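Local coordinates for putative vitamin-B12 independent methionine synthase family protein (PDB 1YPX) that probably transfers a methyl group from a 5-methyltetrahydropteroyl-polyglutamate to homocysteine, making methionine without cobalamin and with the help of zinc, at residues 232-237 with 264-269; 135-140 with 182-187; 293-298 with 327-332. One frame throughout, in Å; residues are numbered along the deposited sequence.

Interaction 1 (232-237 with 264-269)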
HETATM    1  N   MSE A 232      -6.093   3.408 -14.419  1.00 55.63           N
HETATM    2  CA  MSE A 232      -5.448   3.500 -13.125  1.00 54.79           C
HETATM    3  C   MSE A 232      -5.538   2.155 -12.415  1.00 52.26           C
HETATM    4  O   MSE A 232      -6.579   1.493 -12.439  1.00 52.80           O
HETATM    5  CB  MSE A 232      -6.092   4.595 -12.275  1.00 54.81           C
HETATM    6  CG  MSE A 232      -5.413   4.779 -10.920  1.00 57.38           C
HETATM    7 SE   MSE A 232      -6.294   6.077  -9.760  1.00 63.09          SE
HETATM    8  CE  MSE A 232      -7.985   5.185  -9.645  1.00 60.58           C
ATOM      9  N   VAL A 233      -4.436   1.745 -11.794  1.00 49.57           N
ATOM     10  CA  VAL A 233      -4.386   0.475 -11.073  1.00 45.48           C
ATOM     11  C   VAL A 233      -4.482   0.761  -9.569  1.00 45.50           C
ATOM     12  O   VAL A 233      -3.835   1.671  -9.047  1.00 44.47           O
ATOM     13  CB  VAL A 233      -3.058  -0.286 -11.397  1.00 44.26           C
ATOM     14  CG1 VAL A 233      -3.001  -1.613 -10.647  1.00 44.82           C
ATOM     15  CG2 VAL A 233      -2.939  -0.527 -12.894  1.00 40.07           C
ATOM     16  N   ILE A 234      -5.319   0.005  -8.873  1.00 45.55           N
ATOM     17  CA  ILE A 234      -5.441   0.190  -7.441  1.00 44.33           C
ATOM     18  C   ILE A 234      -5.216  -1.123  -6.727  1.00 43.28           C
ATOM     19  O   ILE A 234      -6.090  -1.982  -6.681  1.00 45.47           O
ATOM     20  CB  ILE A 234      -6.802   0.767  -7.042  1.00 44.36           C
ATOM     21  CG1 ILE A 234      -6.896   2.221  -7.553  1.00 48.37           C
ATOM     22  CG2 ILE A 234      -6.971   0.677  -5.513  1.00 45.69           C
ATOM     23  CD1 ILE A 234      -8.074   3.050  -7.006  1.00 45.05           C
ATOM     24  N   THR A 235      -4.018  -1.281  -6.188  1.00 41.71           N
ATOM     25  CA  THR A 235      -3.661  -2.491  -5.479  1.00 39.82           C
ATOM     26  C   THR A 235      -3.890  -2.303  -3.996  1.00 42.66           C
ATOM     27  O   THR A 235      -3.945  -1.175  -3.485  1.00 40.38           O
ATOM     28  CB  THR A 235      -2.172  -2.846  -5.684  1.00 39.65           C
ATOM     29  OG1 THR A 235      -1.342  -1.728  -5.305  1.00 36.05           O
ATOM     30  CG2 THR A 235      -1.921  -3.238  -7.130  1.00 34.63           C
HETATM   31  N   MSE A 236      -3.994  -3.423  -3.299  1.00 45.15           N
HETATM   32  CA  MSE A 236      -4.219  -3.388  -1.869  1.00 46.85           C
HETATM   33  C   MSE A 236      -3.200  -4.192  -1.097  1.00 44.44           C
HETATM   34  O   MSE A 236      -3.006  -5.367  -1.366  1.00 42.59           O
HETATM   35  CB  MSE A 236      -5.606  -3.937  -1.555  1.00 53.71           C
HETATM   36  CG  MSE A 236      -5.983  -3.854  -0.091  1.00 61.28           C
HETATM   37 SE   MSE A 236      -7.780  -3.158   0.141  1.00 73.22          SE
HETATM   38  CE  MSE A 236      -8.580  -4.654   1.102  1.00 70.54           C
ATOM     39  N   HIS A 237      -2.538  -3.559  -0.143  1.00 44.80           N
ATOM     40  CA  HIS A 237      -1.591  -4.285   0.685  1.00 46.60           C
ATOM     41  C   HIS A 237      -2.291  -4.669   1.997  1.00 47.47           C
ATOM     42  O   HIS A 237      -2.593  -3.797   2.819  1.00 44.49           O
ATOM     43  CB  HIS A 237      -0.347  -3.437   0.971  1.00 47.29           C
ATOM     44  CG  HIS A 237       0.615  -4.076   1.926  1.00 50.22           C
ATOM     45  ND1 HIS A 237       1.003  -5.399   1.834  1.00 52.18           N
ATOM     46  CD2 HIS A 237       1.267  -3.572   3.002  1.00 51.12           C
ATOM     47  CE1 HIS A 237       1.845  -5.681   2.811  1.00 50.04           C
ATOM     48  NE2 HIS A 237       2.022  -4.589   3.534  1.00 51.09           N
ATOM     49  N   LEU A 264     -14.156  -7.788  -3.122  1.00 64.71           N
ATOM     50  CA  LEU A 264     -13.382  -6.557  -3.298  1.00 62.74           C
ATOM     51  C   LEU A 264     -13.057  -6.282  -4.764  1.00 60.81           C
ATOM     52  O   LEU A 264     -12.456  -7.119  -5.432  1.00 61.42           O
ATOM     53  CB  LEU A 264     -12.082  -6.661  -2.507  1.00 63.53           C
ATOM     54  CG  LEU A 264     -11.715  -5.473  -1.635  1.00 63.91           C
ATOM     55  CD1 LEU A 264     -11.684  -4.219  -2.492  1.00 66.49           C
ATOM     56  CD2 LEU A 264     -12.725  -5.342  -0.514  1.00 64.83           C
ATOM     57  N   ASN A 265     -13.425  -5.101  -5.255  1.00 58.57           N
ATOM     58  CA  ASN A 265     -13.174  -4.739  -6.653  1.00 56.43           C
ATOM     59  C   ASN A 265     -11.819  -4.100  -6.898  1.00 56.34           C
ATOM     60  O   ASN A 265     -11.710  -3.045  -7.530  1.00 56.73           O
ATOM     61  CB  ASN A 265     -14.274  -3.812  -7.150  1.00 53.91           C
ATOM     62  CG  ASN A 265     -15.595  -4.512  -7.238  1.00 51.16           C
ATOM     63  OD1 ASN A 265     -15.695  -5.565  -7.860  1.00 51.51           O
ATOM     64  ND2 ASN A 265     -16.617  -3.943  -6.619  1.00 47.13           N
ATOM     65  N   ILE A 266     -10.780  -4.772  -6.418  1.00 55.64           N
ATOM     66  CA  ILE A 266      -9.424  -4.278  -6.540  1.00 54.58           C
ATOM     67  C   ILE A 266      -8.617  -5.019  -7.614  1.00 55.33           C
ATOM     68  O   ILE A 266      -8.882  -6.179  -7.917  1.00 56.27           O
ATOM     69  CB  ILE A 266      -8.763  -4.322  -5.137  1.00 53.14           C
ATOM     70  CG1 ILE A 266      -8.385  -2.905  -4.727  1.00 54.05           C
ATOM     71  CG2 ILE A 266      -7.572  -5.243  -5.103  1.00 49.94           C
ATOM     72  CD1 ILE A 266      -8.077  -2.768  -3.262  1.00 54.54           C
ATOM     73  N   ASP A 267      -7.643  -4.338  -8.203  1.00 54.78           N
ATOM     74  CA  ASP A 267      -6.853  -4.944  -9.264  1.00 53.30           C
ATOM     75  C   ASP A 267      -5.847  -5.990  -8.822  1.00 51.10           C
ATOM     76  O   ASP A 267      -5.769  -7.057  -9.419  1.00 52.79           O
ATOM     77  CB  ASP A 267      -6.150  -3.851 -10.055  1.00 55.88           C
ATOM     78  CG  ASP A 267      -7.123  -2.899 -10.691  1.00 58.64           C
ATOM     79  OD1 ASP A 267      -7.896  -3.362 -11.559  1.00 61.75           O
ATOM     80  OD2 ASP A 267      -7.127  -1.700 -10.317  1.00 57.18           O
ATOM     81  N   GLY A 268      -5.071  -5.684  -7.791  1.00 47.08           N
ATOM     82  CA  GLY A 268      -4.094  -6.628  -7.312  1.00 43.01           C
ATOM     83  C   GLY A 268      -4.045  -6.553  -5.811  1.00 43.29           C
ATOM     84  O   GLY A 268      -4.513  -5.576  -5.226  1.00 44.35           O
ATOM     85  N   PHE A 269      -3.465  -7.577  -5.189  1.00 44.11           N
ATOM     86  CA  PHE A 269      -3.338  -7.665  -3.726  1.00 43.42           C
ATOM     87  C   PHE A 269      -1.913  -8.043  -3.295  1.00 42.43           C
ATOM     88  O   PHE A 269      -1.360  -9.025  -3.778  1.00 45.38           O
ATOM     89  CB  PHE A 269      -4.288  -8.741  -3.180  1.00 44.47           C
ATOM     90  CG  PHE A 269      -5.683  -8.261  -2.898  1.00 45.46           C
ATOM     91  CD1 PHE A 269      -5.946  -7.450  -1.795  1.00 49.54           C
ATOM     92  CD2 PHE A 269      -6.747  -8.671  -3.696  1.00 45.60           C
ATOM     93  CE1 PHE A 269      -7.259  -7.059  -1.483  1.00 51.11           C
ATOM     94  CE2 PHE A 269      -8.064  -8.289  -3.397  1.00 46.79           C
ATOM     95  CZ  PHE A 269      -8.320  -7.481  -2.285  1.00 48.42           C
TER
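M236, present as selenomethionine, lies side by side with F269 and points the same way, while I266 lies across it at about a right angle. CG of M236 is anti to the backbone N (chi1 -176°), and the chain bends at the two following torsions. Its atoms meet the F269 ring in different ways. M236 CB approaches F269 CE1 obliquely at 3.5 Å, whereas M236 CE sits in plane at the edge of the ring, where L264 CB is also found. One face of the same ring receives I266 CG2, offset toward the rim. The other branch of I266 turns to M236, with CD1 against CB and SE, and its CG1 packs 3.9 Å from I234 CG2, again with the two side chains crossed. All this belongs to the parallel sheet of a TIM-barrel-like domain, in which strands 233-238 and 268-272 are neighbours and M236 stands in register with F269. Between the strands M236 N donates to G268 O at 2.9 Å. Ahead of strand 268-272, D267 continues the pairing with its side chain: OD2 accepts I234 N through its anti lone pair at 2.9 Å, a nearly straight bond of 168°. D267 N returns a bond to I234 O at 3.2 Å, so I234 is gripped at both ends of its backbone. K228 forms a salt bridge to D267 OD2, giving OD2 a second partner.

Interaction 2 (135-140 with 182-187)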
ATOM      1  N   GLN A 135       2.019   5.282  -5.633  1.00 35.61           N
ATOM      2  CA  GLN A 135       1.664   6.077  -4.462  1.00 36.21           C
ATOM      3  C   GLN A 135       0.895   5.190  -3.475  1.00 37.22           C
ATOM      4  O   GLN A 135       0.008   4.444  -3.881  1.00 39.89           O
ATOM      5  CB  GLN A 135       0.805   7.287  -4.889  1.00 37.43           C
ATOM      6  CG  GLN A 135       0.154   8.090  -3.750  1.00 36.69           C
ATOM      7  CD  GLN A 135       1.165   8.766  -2.845  1.00 36.39           C
ATOM      8  OE1 GLN A 135       1.811   9.738  -3.223  1.00 38.13           O
ATOM      9  NE2 GLN A 135       1.297   8.255  -1.639  1.00 39.00           N
ATOM     10  N   THR A 136       1.242   5.255  -2.195  1.00 35.22           N
ATOM     11  CA  THR A 136       0.567   4.449  -1.182  1.00 35.45           C
ATOM     12  C   THR A 136      -0.131   5.342  -0.156  1.00 35.79           C
ATOM     13  O   THR A 136       0.441   6.326   0.312  1.00 35.48           O
ATOM     14  CB  THR A 136       1.581   3.541  -0.382  1.00 36.35           C
ATOM     15  OG1 THR A 136       2.414   4.363   0.458  1.00 34.58           O
ATOM     16  CG2 THR A 136       2.484   2.755  -1.329  1.00 35.56           C
ATOM     17  N   ILE A 137      -1.367   5.007   0.182  1.00 34.18           N
ATOM     18  CA  ILE A 137      -2.094   5.751   1.198  1.00 35.18           C
ATOM     19  C   ILE A 137      -2.807   4.681   1.997  1.00 34.83           C
ATOM     20  O   ILE A 137      -2.933   3.547   1.536  1.00 33.07           O
ATOM     21  CB  ILE A 137      -3.162   6.737   0.606  1.00 35.75           C
ATOM     22  CG1 ILE A 137      -4.272   5.954  -0.101  1.00 33.10           C
ATOM     23  CG2 ILE A 137      -2.506   7.703  -0.384  1.00 34.67           C
ATOM     24  CD1 ILE A 137      -5.337   6.843  -0.699  1.00 34.32           C
ATOM     25  N   PRO A 138      -3.235   5.005   3.226  1.00 35.73           N
ATOM     26  CA  PRO A 138      -3.941   3.986   4.004  1.00 37.70           C
ATOM     27  C   PRO A 138      -5.303   3.760   3.400  1.00 39.01           C
ATOM     28  O   PRO A 138      -5.838   4.617   2.687  1.00 41.46           O
ATOM     29  CB  PRO A 138      -4.043   4.602   5.399  1.00 37.87           C
ATOM     30  CG  PRO A 138      -3.970   6.077   5.135  1.00 37.79           C
ATOM     31  CD  PRO A 138      -2.895   6.156   4.076  1.00 35.44           C
ATOM     32  N   SER A 139      -5.848   2.594   3.695  1.00 39.81           N
ATOM     33  CA  SER A 139      -7.160   2.188   3.240  1.00 42.24           C
ATOM     34  C   SER A 139      -8.214   3.015   3.968  1.00 43.70           C
ATOM     35  O   SER A 139      -8.040   3.373   5.125  1.00 46.33           O
ATOM     36  CB  SER A 139      -7.351   0.707   3.566  1.00 43.15           C
ATOM     37  OG  SER A 139      -8.646   0.262   3.220  1.00 45.77           O
ATOM     38  N   PRO A 140      -9.326   3.333   3.304  1.00 45.82           N
ATOM     39  CA  PRO A 140     -10.318   4.124   4.036  1.00 47.54           C
ATOM     40  C   PRO A 140     -10.800   3.431   5.321  1.00 49.70           C
ATOM     41  O   PRO A 140     -11.146   4.095   6.290  1.00 49.14           O
ATOM     42  CB  PRO A 140     -11.432   4.322   3.003  1.00 44.66           C
ATOM     43  CG  PRO A 140     -11.344   3.099   2.171  1.00 45.42           C
ATOM     44  CD  PRO A 140      -9.847   2.909   1.995  1.00 46.34           C
ATOM     45  N   ARG A 182      -1.097   6.591 -11.849  1.00 44.34           N
ATOM     46  CA  ARG A 182      -1.725   5.457 -12.530  1.00 45.48           C
ATOM     47  C   ARG A 182      -1.496   4.168 -11.786  1.00 45.44           C
ATOM     48  O   ARG A 182      -1.765   3.093 -12.313  1.00 47.43           O
ATOM     49  CB  ARG A 182      -1.194   5.319 -13.958  1.00 47.36           C
ATOM     50  CG  ARG A 182      -2.230   5.677 -15.007  1.00 50.25           C
ATOM     51  CD  ARG A 182      -2.835   7.015 -14.660  1.00 53.04           C
ATOM     52  NE  ARG A 182      -3.111   7.829 -15.825  1.00 55.09           N
ATOM     53  CZ  ARG A 182      -3.556   9.074 -15.752  1.00 58.23           C
ATOM     54  NH1 ARG A 182      -3.769   9.621 -14.562  1.00 58.68           N
ATOM     55  NH2 ARG A 182      -3.785   9.767 -16.864  1.00 59.62           N
ATOM     56  N   TYR A 183      -0.998   4.294 -10.560  1.00 44.38           N
ATOM     57  CA  TYR A 183      -0.723   3.146  -9.704  1.00 43.54           C
ATOM     58  C   TYR A 183      -0.808   3.594  -8.231  1.00 43.48           C
ATOM     59  O   TYR A 183       0.148   4.159  -7.677  1.00 42.74           O
ATOM     60  CB  TYR A 183       0.668   2.585 -10.048  1.00 42.47           C
ATOM     61  CG  TYR A 183       1.012   1.234  -9.454  1.00 41.32           C
ATOM     62  CD1 TYR A 183       2.232   0.624  -9.732  1.00 43.00           C
ATOM     63  CD2 TYR A 183       0.170   0.610  -8.547  1.00 43.14           C
ATOM     64  CE1 TYR A 183       2.608  -0.569  -9.108  1.00 43.02           C
ATOM     65  CE2 TYR A 183       0.533  -0.578  -7.918  1.00 43.69           C
ATOM     66  CZ  TYR A 183       1.755  -1.161  -8.195  1.00 43.28           C
ATOM     67  OH  TYR A 183       2.144  -2.305  -7.533  1.00 42.40           O
ATOM     68  N   LEU A 184      -1.974   3.342  -7.629  1.00 40.52           N
ATOM     69  CA  LEU A 184      -2.263   3.685  -6.237  1.00 42.96           C
ATOM     70  C   LEU A 184      -2.473   2.427  -5.387  1.00 43.10           C
ATOM     71  O   LEU A 184      -3.162   1.494  -5.795  1.00 43.75           O
ATOM     72  CB  LEU A 184      -3.532   4.550  -6.143  1.00 44.33           C
ATOM     73  CG  LEU A 184      -3.725   5.285  -4.800  1.00 46.68           C
ATOM     74  CD1 LEU A 184      -2.693   6.411  -4.710  1.00 45.06           C
ATOM     75  CD2 LEU A 184      -5.139   5.861  -4.682  1.00 46.76           C
ATOM     76  N   GLN A 185      -1.898   2.423  -4.192  1.00 41.47           N
ATOM     77  CA  GLN A 185      -2.004   1.287  -3.300  1.00 41.07           C
ATOM     78  C   GLN A 185      -2.585   1.632  -1.924  1.00 42.31           C
ATOM     79  O   GLN A 185      -2.159   2.591  -1.263  1.00 42.45           O
ATOM     80  CB  GLN A 185      -0.630   0.640  -3.141  1.00 39.96           C
ATOM     81  CG  GLN A 185      -0.560  -0.364  -2.009  1.00 41.50           C
ATOM     82  CD  GLN A 185       0.518  -1.395  -2.227  1.00 38.97           C
ATOM     83  OE1 GLN A 185       0.527  -2.081  -3.250  1.00 38.48           O
ATOM     84  NE2 GLN A 185       1.432  -1.514  -1.270  1.00 34.47           N
ATOM     85  N   LEU A 186      -3.561   0.834  -1.504  1.00 42.48           N
ATOM     86  CA  LEU A 186      -4.223   1.007  -0.214  1.00 41.53           C
ATOM     87  C   LEU A 186      -3.593   0.068   0.812  1.00 44.06           C
ATOM     88  O   LEU A 186      -3.652  -1.152   0.666  1.00 43.89           O
ATOM     89  CB  LEU A 186      -5.717   0.700  -0.356  1.00 36.46           C
ATOM     90  CG  LEU A 186      -6.711   1.834  -0.709  1.00 37.62           C
ATOM     91  CD1 LEU A 186      -6.034   2.958  -1.490  1.00 36.67           C
ATOM     92  CD2 LEU A 186      -7.869   1.255  -1.508  1.00 30.25           C
ATOM     93  N   ASP A 187      -2.975   0.640   1.840  1.00 45.24           N
ATOM     94  CA  ASP A 187      -2.363  -0.164   2.883  1.00 47.74           C
ATOM     95  C   ASP A 187      -3.408  -0.403   3.958  1.00 47.77           C
ATOM     96  O   ASP A 187      -3.834   0.513   4.651  1.00 47.07           O
ATOM     97  CB  ASP A 187      -1.120   0.537   3.436  1.00 49.32           C
ATOM     98  CG  ASP A 187       0.092   0.350   2.533  1.00 52.67           C
ATOM     99  OD1 ASP A 187      -0.095   0.122   1.313  1.00 54.68           O
ATOM    100  OD2 ASP A 187       1.241   0.433   3.028  1.00 56.56           O
TER
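L184 packs beside Q135, the two side chains pointing the same way from neighbouring strands. Its CB leaves the sheet on the face shared with Q135, I137 and L186, and CG, anti to the backbone N (chi1 -164°), lies 3.9 Å from Q135 O. From there the branches part. CD1 of L184 rests on Q135 CG at 3.4 Å and is as close to Q135 O, while CD2 goes the other way, to I137 CD1 at 4.1 Å, where the two side chains meet at a slant. I137 in turn lies alongside L186, its CG1 3.7 Å from L186 CD1. Helix 158-178 covers this face, F176 touching both Q135 and I137. The pairing is that of adjacent parallel strands in a TIM-barrel-like sheet, their short axes inclined by 30°, with helix 158-178, among the elements between them in the chain, packed on one face as in a beta-alpha-beta unit. Five backbone hydrogen bonds join the two segments, the first from Q135 N to Y183 O and the last from S139 N, just past the strand, to D187 O. On the opposite face T136 and Q185 lie side by side, with T136 CG2 4.2 Å from Q185 CB. The extended Q185 chain carries its OE1 to T235 OG1 and K134 NZ, and its NE2 makes a weak bond to D187 OD1 at 3.4 Å.

Interaction 3 (293-298 with 327-332)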
ATOM      1  N   LYS A 293      -4.850  -9.977 -10.082  1.00 60.16           N
ATOM      2  CA  LYS A 293      -3.509 -10.483  -9.821  1.00 59.52           C
ATOM      3  C   LYS A 293      -3.141 -10.317  -8.357  1.00 57.82           C
ATOM      4  O   LYS A 293      -3.388  -9.268  -7.769  1.00 58.60           O
ATOM      5  CB  LYS A 293      -2.498  -9.768 -10.721  1.00 59.93           C
ATOM      6  CG  LYS A 293      -2.625  -8.255 -10.722  1.00 63.25           C
ATOM      7  CD  LYS A 293      -1.987  -7.628 -11.963  1.00 63.50           C
ATOM      8  CE  LYS A 293      -2.790  -7.907 -13.236  1.00 63.83           C
ATOM      9  NZ  LYS A 293      -4.154  -7.312 -13.212  1.00 62.98           N
ATOM     10  N   ILE A 294      -2.573 -11.364  -7.763  1.00 55.13           N
ATOM     11  CA  ILE A 294      -2.186 -11.300  -6.355  1.00 52.90           C
ATOM     12  C   ILE A 294      -0.668 -11.445  -6.190  1.00 51.15           C
ATOM     13  O   ILE A 294      -0.063 -12.451  -6.557  1.00 50.88           O
ATOM     14  CB  ILE A 294      -2.915 -12.393  -5.489  1.00 52.01           C
ATOM     15  CG1 ILE A 294      -2.298 -13.753  -5.719  1.00 51.43           C
ATOM     16  CG2 ILE A 294      -4.403 -12.453  -5.801  1.00 47.92           C
ATOM     17  CD1 ILE A 294      -1.422 -14.145  -4.582  1.00 52.79           C
ATOM     18  N   VAL A 295      -0.049 -10.409  -5.657  1.00 48.57           N
ATOM     19  CA  VAL A 295       1.378 -10.431  -5.443  1.00 47.60           C
ATOM     20  C   VAL A 295       1.668 -11.264  -4.204  1.00 47.75           C
ATOM     21  O   VAL A 295       1.000 -11.115  -3.177  1.00 48.26           O
ATOM     22  CB  VAL A 295       1.890  -8.999  -5.261  1.00 47.38           C
ATOM     23  CG1 VAL A 295       3.411  -8.972  -5.185  1.00 45.87           C
ATOM     24  CG2 VAL A 295       1.369  -8.148  -6.407  1.00 44.67           C
ATOM     25  N   LEU A 296       2.655 -12.151  -4.325  1.00 47.01           N
ATOM     26  CA  LEU A 296       3.080 -13.052  -3.250  1.00 46.84           C
ATOM     27  C   LEU A 296       4.345 -12.501  -2.588  1.00 47.60           C
ATOM     28  O   LEU A 296       5.408 -12.450  -3.211  1.00 48.48           O
ATOM     29  CB  LEU A 296       3.372 -14.450  -3.832  1.00 45.97           C
ATOM     30  CG  LEU A 296       2.240 -15.206  -4.553  1.00 44.33           C
ATOM     31  CD1 LEU A 296       2.823 -16.306  -5.433  1.00 46.39           C
ATOM     32  CD2 LEU A 296       1.280 -15.790  -3.529  1.00 43.01           C
ATOM     33  N   GLY A 297       4.233 -12.088  -1.330  1.00 48.47           N
ATOM     34  CA  GLY A 297       5.381 -11.540  -0.631  1.00 50.40           C
ATOM     35  C   GLY A 297       6.184 -12.644   0.009  1.00 54.20           C
ATOM     36  O   GLY A 297       6.121 -12.844   1.224  1.00 55.84           O
ATOM     37  N   LEU A 298       6.948 -13.360  -0.811  1.00 56.12           N
ATOM     38  CA  LEU A 298       7.758 -14.480  -0.338  1.00 56.00           C
ATOM     39  C   LEU A 298       9.185 -14.117   0.049  1.00 57.86           C
ATOM     40  O   LEU A 298       9.931 -14.981   0.501  1.00 59.68           O
ATOM     41  CB  LEU A 298       7.799 -15.571  -1.409  1.00 52.63           C
ATOM     42  CG  LEU A 298       6.451 -15.889  -2.057  1.00 51.79           C
ATOM     43  CD1 LEU A 298       6.609 -17.041  -3.045  1.00 48.82           C
ATOM     44  CD2 LEU A 298       5.445 -16.241  -0.980  1.00 49.91           C
ATOM     45  N   GLN A 327      -1.316 -14.756 -13.677  1.00 62.67           N
ATOM     46  CA  GLN A 327      -1.786 -13.657 -12.858  1.00 60.93           C
ATOM     47  C   GLN A 327      -1.222 -13.633 -11.451  1.00 59.12           C
ATOM     48  O   GLN A 327      -1.920 -13.286 -10.510  1.00 59.63           O
ATOM     49  CB  GLN A 327      -3.319 -13.655 -12.813  1.00 62.81           C
ATOM     50  CG  GLN A 327      -3.944 -15.036 -12.666  1.00 65.27           C
ATOM     51  CD  GLN A 327      -5.456 -14.989 -12.644  1.00 64.32           C
ATOM     52  OE1 GLN A 327      -6.053 -14.371 -11.763  1.00 66.79           O
ATOM     53  NE2 GLN A 327      -6.085 -15.638 -13.616  1.00 65.20           N
ATOM     54  N   LEU A 328       0.044 -13.995 -11.300  1.00 56.93           N
ATOM     55  CA  LEU A 328       0.663 -13.960  -9.984  1.00 53.39           C
ATOM     56  C   LEU A 328       1.905 -13.077 -10.058  1.00 51.40           C
ATOM     57  O   LEU A 328       2.552 -12.963 -11.109  1.00 48.27           O
ATOM     58  CB  LEU A 328       1.017 -15.383  -9.508  1.00 53.83           C
ATOM     59  CG  LEU A 328      -0.138 -16.363  -9.215  1.00 54.51           C
ATOM     60  CD1 LEU A 328       0.406 -17.712  -8.748  1.00 53.29           C
ATOM     61  CD2 LEU A 328      -1.049 -15.779  -8.145  1.00 54.09           C
ATOM     62  N   ARG A 329       2.211 -12.423  -8.944  1.00 50.72           N
ATOM     63  CA  ARG A 329       3.369 -11.536  -8.861  1.00 49.22           C
ATOM     64  C   ARG A 329       4.176 -11.852  -7.614  1.00 46.80           C
ATOM     65  O   ARG A 329       3.682 -12.498  -6.705  1.00 45.87           O
ATOM     66  CB  ARG A 329       2.931 -10.066  -8.836  1.00 48.93           C
ATOM     67  CG  ARG A 329       2.658  -9.439 -10.214  1.00 49.10           C
ATOM     68  CD  ARG A 329       1.575 -10.156 -10.961  1.00 51.91           C
ATOM     69  NE  ARG A 329       1.305  -9.568 -12.273  1.00 55.04           N
ATOM     70  CZ  ARG A 329       0.876 -10.264 -13.324  1.00 55.37           C
ATOM     71  NH1 ARG A 329       0.676 -11.568 -13.234  1.00 53.91           N
ATOM     72  NH2 ARG A 329       0.625  -9.657 -14.465  1.00 57.95           N
ATOM     73  N   LEU A 330       5.416 -11.386  -7.596  1.00 45.65           N
ATOM     74  CA  LEU A 330       6.333 -11.613  -6.504  1.00 44.56           C
ATOM     75  C   LEU A 330       6.761 -10.281  -5.893  1.00 45.82           C
ATOM     76  O   LEU A 330       6.662  -9.228  -6.530  1.00 46.63           O
ATOM     77  CB  LEU A 330       7.550 -12.345  -7.047  1.00 42.81           C
ATOM     78  CG  LEU A 330       8.661 -12.695  -6.062  1.00 41.57           C
ATOM     79  CD1 LEU A 330       8.122 -13.645  -5.024  1.00 39.76           C
ATOM     80  CD2 LEU A 330       9.838 -13.314  -6.818  1.00 38.80           C
ATOM     81  N   SER A 331       7.244 -10.328  -4.659  1.00 46.77           N
ATOM     82  CA  SER A 331       7.689  -9.122  -3.980  1.00 47.05           C
ATOM     83  C   SER A 331       8.136  -9.540  -2.625  1.00 47.16           C
ATOM     84  O   SER A 331       7.970 -10.689  -2.246  1.00 49.97           O
ATOM     85  CB  SER A 331       6.535  -8.167  -3.765  1.00 48.08           C
ATOM     86  OG  SER A 331       5.767  -8.610  -2.658  1.00 47.00           O
ATOM     87  N   PRO A 332       8.728  -8.613  -1.872  1.00 48.69           N
ATOM     88  CA  PRO A 332       9.148  -9.021  -0.530  1.00 49.46           C
ATOM     89  C   PRO A 332       7.867  -8.979   0.322  1.00 50.83           C
ATOM     90  O   PRO A 332       6.878  -8.394  -0.107  1.00 49.19           O
ATOM     91  CB  PRO A 332      10.211  -7.985  -0.159  1.00 47.88           C
ATOM     92  CG  PRO A 332       9.878  -6.794  -1.010  1.00 48.48           C
ATOM     93  CD  PRO A 332       9.366  -7.354  -2.297  1.00 47.29           C
TER
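Two cationic side chains share one patch here: the aliphatic part of K293 passes over a face of the R329 guanidinium. K293 CD lies 3.8 Å from R329 NE, and K293 CB lies over the face too, offset toward the rim. The charged ends stay apart, with K293 NZ 5.5 Å from R329 NH2, and each is bonded to carbonyl oxygens: NZ to D291 O, R329 NH1 to S326 O and L328 O, and NE to P6 O. Such acceptors probably ease the repulsion of the like charges. On the same side of the sheet V295 stands at about a right angle to R329, with its CG2 3.5 Å from R329 CB. CG1 of V295, anti to the backbone N (chi1 -174°), turns instead to S331 CB and OG. The other face carries the apolar I294, L296, L328 and L330. I294 and L328 run side by side, their CG1 and CD2 meeting, and helix 310-322 covers them through A319, which touches L296 and L328. Near the strand end L298 crosses L330, its CG 4.1 Å from L330 CD1. In the backbone, R329 bonds to strand 293-299 through both its N and its O, to I294 O at 3.3 Å and from L296 N. Parallel strands inclined by 33°, joined through a helix packed on one face, make a beta-alpha-beta crossover, the repeating element of TIM-barrel folds such as this cobalamin-independent synthase domain.

The three contacts sample one parallel sheet in series. Interaction 1 holds strands 233-238 and 268-272, flanked by interaction 2 at 9 Å and interaction 3 at 13 Å between centres. Interactions 2 and 3 are about 17 Å apart between centres and do not touch. Backbone bonds continue across the joins: H237 N lies 2.8 Å from L186 O, and F269 O 2.7 Å from V295 N. Interaction 1 carries H237, which with C239 and C334 could form an empty metal site, unconfirmed but consistent with the zinc expected in this family. Q185 and D187 of interaction 2 touch H237, and P332 of interaction 3 lies near, without touching, the same group. The I294 side chain is about 6 Å from a phosphate ion, probably from the crystallisation liquor.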